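Local coordinates for protein HAD-superfamily hydrolase, subfamily IA, variant 1 (Ehrlichia chaffeensis, PDB 3KZX) that probably hydrolyses 2-phosphoglycolate to glycolate and phosphate as a phosphatase of the HAD-like hydrolase superfamily, at residues Ile158-Thr170 / Ile187-Leu199. Numbering follows the deposited sequence. Where two conformers were deposited one is given.
Sequences IKPSPEPVLAALT and ISDIQSAIEAGCL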
# COMPACT_ATOMS: atom_id res chain seq x y z
N ILE A 158 3.87 14.30 3.59
CA ILE A 158 3.38 12.91 3.42
C ILE A 158 1.95 12.99 2.90
O ILE A 158 1.34 14.05 2.94
CB ILE A 158 3.46 12.11 4.77
CG1 ILE A 158 2.77 12.86 5.91
CG2 ILE A 158 4.92 11.81 5.16
CD1 ILE A 158 2.68 12.04 7.26
N LYS A 159 1.41 11.87 2.41
CA LYS A 159 0.01 11.80 1.98
C LYS A 159 -0.80 12.14 3.21
O LYS A 159 -0.40 11.76 4.33
CB LYS A 159 -0.33 10.40 1.44
CG LYS A 159 0.49 10.01 0.17
CD LYS A 159 0.22 8.55 -0.25
CE LYS A 159 0.67 7.53 0.81
NZ LYS A 159 0.31 6.13 0.41
N PRO A 160 -1.91 12.88 3.04
CA PRO A 160 -2.64 13.19 1.79
C PRO A 160 -2.13 14.37 0.94
O PRO A 160 -2.79 14.74 -0.04
CB PRO A 160 -4.04 13.50 2.29
CG PRO A 160 -3.79 14.11 3.61
CD PRO A 160 -2.65 13.36 4.22
N SER A 161 -1.00 14.95 1.30
CA SER A 161 -0.41 15.98 0.44
C SER A 161 -0.19 15.34 -0.92
O SER A 161 0.18 14.16 -1.00
CB SER A 161 0.97 16.44 0.95
OG SER A 161 1.61 17.25 -0.04
N PRO A 162 -0.36 16.13 -1.99
CA PRO A 162 -0.01 15.67 -3.33
C PRO A 162 1.50 15.57 -3.60
O PRO A 162 1.90 14.88 -4.55
CB PRO A 162 -0.65 16.73 -4.23
CG PRO A 162 -0.56 17.97 -3.43
CD PRO A 162 -0.91 17.50 -2.02
N GLU A 163 2.31 16.24 -2.79
CA GLU A 163 3.74 16.34 -3.04
C GLU A 163 4.47 15.00 -3.29
O GLU A 163 5.28 14.92 -4.21
CB GLU A 163 4.45 17.11 -1.90
CG GLU A 163 5.97 17.31 -2.12
CD GLU A 163 6.73 17.98 -0.93
OE1 GLU A 163 6.13 18.39 0.07
OE2 GLU A 163 7.94 18.05 -1.01
N PRO A 164 4.19 13.95 -2.48
CA PRO A 164 4.86 12.67 -2.74
C PRO A 164 4.50 12.03 -4.08
O PRO A 164 5.35 11.36 -4.70
CB PRO A 164 4.37 11.76 -1.59
CG PRO A 164 3.85 12.63 -0.57
CD PRO A 164 3.44 13.91 -1.21
N VAL A 165 3.25 12.23 -4.52
CA VAL A 165 2.81 11.75 -5.82
C VAL A 165 3.51 12.52 -6.92
O VAL A 165 3.98 11.93 -7.88
CB VAL A 165 1.27 11.86 -5.99
CG1 VAL A 165 0.88 11.61 -7.44
CG2 VAL A 165 0.56 10.88 -5.01
N LEU A 166 3.55 13.84 -6.78
CA LEU A 166 4.17 14.68 -7.77
C LEU A 166 5.68 14.38 -7.85
O LEU A 166 6.27 14.48 -8.92
CB LEU A 166 3.89 16.16 -7.51
CG LEU A 166 2.42 16.61 -7.65
CD1 LEU A 166 2.21 18.10 -7.30
CD2 LEU A 166 1.97 16.28 -9.06
N ALA A 167 6.29 14.01 -6.72
CA ALA A 167 7.68 13.64 -6.68
C ALA A 167 7.95 12.39 -7.50
O ALA A 167 8.91 12.38 -8.28
CB ALA A 167 8.19 13.48 -5.25
N ALA A 168 7.14 11.35 -7.31
CA ALA A 168 7.28 10.12 -8.11
C ALA A 168 7.16 10.43 -9.60
O ALA A 168 7.95 9.92 -10.44
CB ALA A 168 6.22 9.07 -7.69
N LEU A 169 6.20 11.28 -9.95
CA LEU A 169 5.95 11.60 -11.38
C LEU A 169 7.08 12.42 -11.98
O LEU A 169 7.48 12.19 -13.13
CB LEU A 169 4.60 12.31 -11.56
CG LEU A 169 3.35 11.47 -11.29
CD1 LEU A 169 2.07 12.37 -11.22
CD2 LEU A 169 3.16 10.37 -12.37
N THR A 170 7.65 13.34 -11.19
CA THR A 170 8.86 14.04 -11.60
C THR A 170 9.99 13.02 -11.89
O THR A 170 10.67 13.11 -12.95
CB THR A 170 9.28 15.10 -10.58
OG1 THR A 170 8.26 16.08 -10.52
CG2 THR A 170 10.61 15.79 -10.93
N ILE A 187 -8.21 6.66 2.23
CA ILE A 187 -8.65 8.02 1.91
C ILE A 187 -7.49 8.95 1.62
O ILE A 187 -7.56 9.76 0.70
CB ILE A 187 -9.56 8.62 3.02
CG1 ILE A 187 -10.81 7.76 3.31
CG2 ILE A 187 -9.94 10.10 2.65
CD1 ILE A 187 -11.34 6.93 2.16
N SER A 188 -6.41 8.88 2.40
CA SER A 188 -5.26 9.72 2.12
C SER A 188 -4.69 9.44 0.72
O SER A 188 -4.22 10.35 0.05
CB SER A 188 -4.17 9.67 3.22
OG SER A 188 -3.61 8.39 3.37
N ASP A 189 -4.71 8.18 0.27
CA ASP A 189 -4.25 7.88 -1.08
C ASP A 189 -5.14 8.55 -2.12
O ASP A 189 -4.66 9.16 -3.07
CB ASP A 189 -4.23 6.37 -1.36
CG ASP A 189 -3.17 5.65 -0.59
OD1 ASP A 189 -2.17 6.31 -0.20
OD2 ASP A 189 -3.30 4.42 -0.38
N ILE A 190 -6.44 8.42 -1.93
CA ILE A 190 -7.43 9.02 -2.83
C ILE A 190 -7.28 10.52 -2.88
O ILE A 190 -7.24 11.10 -3.96
CB ILE A 190 -8.86 8.60 -2.42
CG1 ILE A 190 -9.06 7.10 -2.64
CG2 ILE A 190 -9.92 9.39 -3.16
CD1 ILE A 190 -10.28 6.57 -1.98
N GLN A 191 -7.19 11.15 -1.72
CA GLN A 191 -7.06 12.61 -1.65
C GLN A 191 -5.73 13.08 -2.31
O GLN A 191 -5.70 14.06 -3.06
CB GLN A 191 -7.16 13.01 -0.17
CG GLN A 191 -6.89 14.46 0.14
CD GLN A 191 -8.09 15.34 -0.08
OE1 GLN A 191 -7.94 16.56 -0.16
NE2 GLN A 191 -9.27 14.75 -0.18
N SER A 192 -4.63 12.40 -2.03
CA SER A 192 -3.34 12.75 -2.62
C SER A 192 -3.44 12.69 -4.15
O SER A 192 -2.99 13.60 -4.87
CB SER A 192 -2.28 11.80 -2.05
OG SER A 192 -0.99 12.04 -2.56
N ALA A 193 -4.06 11.62 -4.64
CA ALA A 193 -4.22 11.45 -6.09
C ALA A 193 -4.99 12.61 -6.70
O ALA A 193 -4.53 13.21 -7.69
CB ALA A 193 -4.96 10.16 -6.37
N ILE A 194 -6.15 12.92 -6.11
CA ILE A 194 -7.01 14.02 -6.59
C ILE A 194 -6.30 15.37 -6.54
O ILE A 194 -6.32 16.10 -7.54
CB ILE A 194 -8.33 14.07 -5.80
CG1 ILE A 194 -9.18 12.82 -6.07
CG2 ILE A 194 -9.18 15.32 -6.13
CD1 ILE A 194 -10.45 12.79 -5.22
N GLU A 195 -5.61 15.66 -5.42
CA GLU A 195 -4.89 16.93 -5.24
C GLU A 195 -3.73 17.03 -6.25
O GLU A 195 -3.32 18.12 -6.65
CB GLU A 195 -4.35 17.08 -3.79
CG GLU A 195 -5.44 17.41 -2.66
CD GLU A 195 -4.84 17.88 -1.31
OE1 GLU A 195 -5.25 17.36 -0.22
OE2 GLU A 195 -3.98 18.78 -1.33
N ALA A 196 -3.20 15.88 -6.65
CA ALA A 196 -2.12 15.81 -7.64
C ALA A 196 -2.59 15.84 -9.10
O ALA A 196 -1.76 15.86 -9.98
CB ALA A 196 -1.26 14.56 -7.43
N GLY A 197 -3.89 15.79 -9.33
CA GLY A 197 -4.44 15.82 -10.70
C GLY A 197 -4.47 14.46 -11.38
O GLY A 197 -4.56 14.39 -12.63
N CYS A 198 -4.40 13.40 -10.58
CA CYS A 198 -4.30 12.03 -11.05
C CYS A 198 -5.60 11.25 -10.74
O CYS A 198 -6.49 11.78 -10.10
CB CYS A 198 -3.09 11.34 -10.41
SG CYS A 198 -1.51 12.08 -10.83
N LEU A 199 -5.72 10.04 -11.26
CA LEU A 199 -6.93 9.27 -11.11
C LEU A 199 -6.74 8.29 -9.96
O LEU A 199 -5.96 7.32 -10.07
CB LEU A 199 -7.26 8.45 -12.37
CG LEU A 199 -8.64 7.81 -12.40
CD1 LEU A 199 -9.72 8.90 -12.56
CD2 LEU A 199 -8.73 6.73 -13.53
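Lys159 and Asp189 show how a loop and the start of a helix in a Rossmann-like HAD fold share one charged cluster. The ammonium NZ of Lys159 lies 2.6 Å from OD1 of Asp189, a salt bridge in which the nitrogen comes to the syn side of OD1, 15° out of the carboxylate plane. The bend at chi3 (-63°) folds CE back beside OD1, which CD also flanks, and leaves NZ at the oxygen. One turn further along helix 187-195, the hydroxyl OG of Ser192 donates to Ser161 O at 2.9 Å, approaching from above the carbonyl plane; OG stands anti to the backbone N (chi1 179°), which directs it at the loop. CG2 of Val165 presses on Ser192 OG at 3.1 Å, while Ser192 CA makes a CH···O contact with Pro160 O. Beyond the polar pair the surface turns apolar: Ala196 CB sits against Val165 CG1 (3.6 Å) and Pro162 CB, with Leu166 CD2 beside it, and Cys198 SG meets Leu169 CD1 at 3.6 Å.

Backbone features shape the two segments around this contact. A cis peptide bond precedes Pro160, and Ser161, ahead of the turn into the helix, accepts from Glu163 N at 3.0 Å in a capping bond. A Schellman motif at Gly197 turns the chain toward strand 199-203. Lys159 NZ also bridges to Asp31 and bonds Val125 O, while its backbone N is held by Asn127. The lysine thus joins two carboxylates, probably easing the repulsion between Asp31 and Asp189, an arrangement consistent with the lysine and acidic motifs of HAD phosphatase active sites.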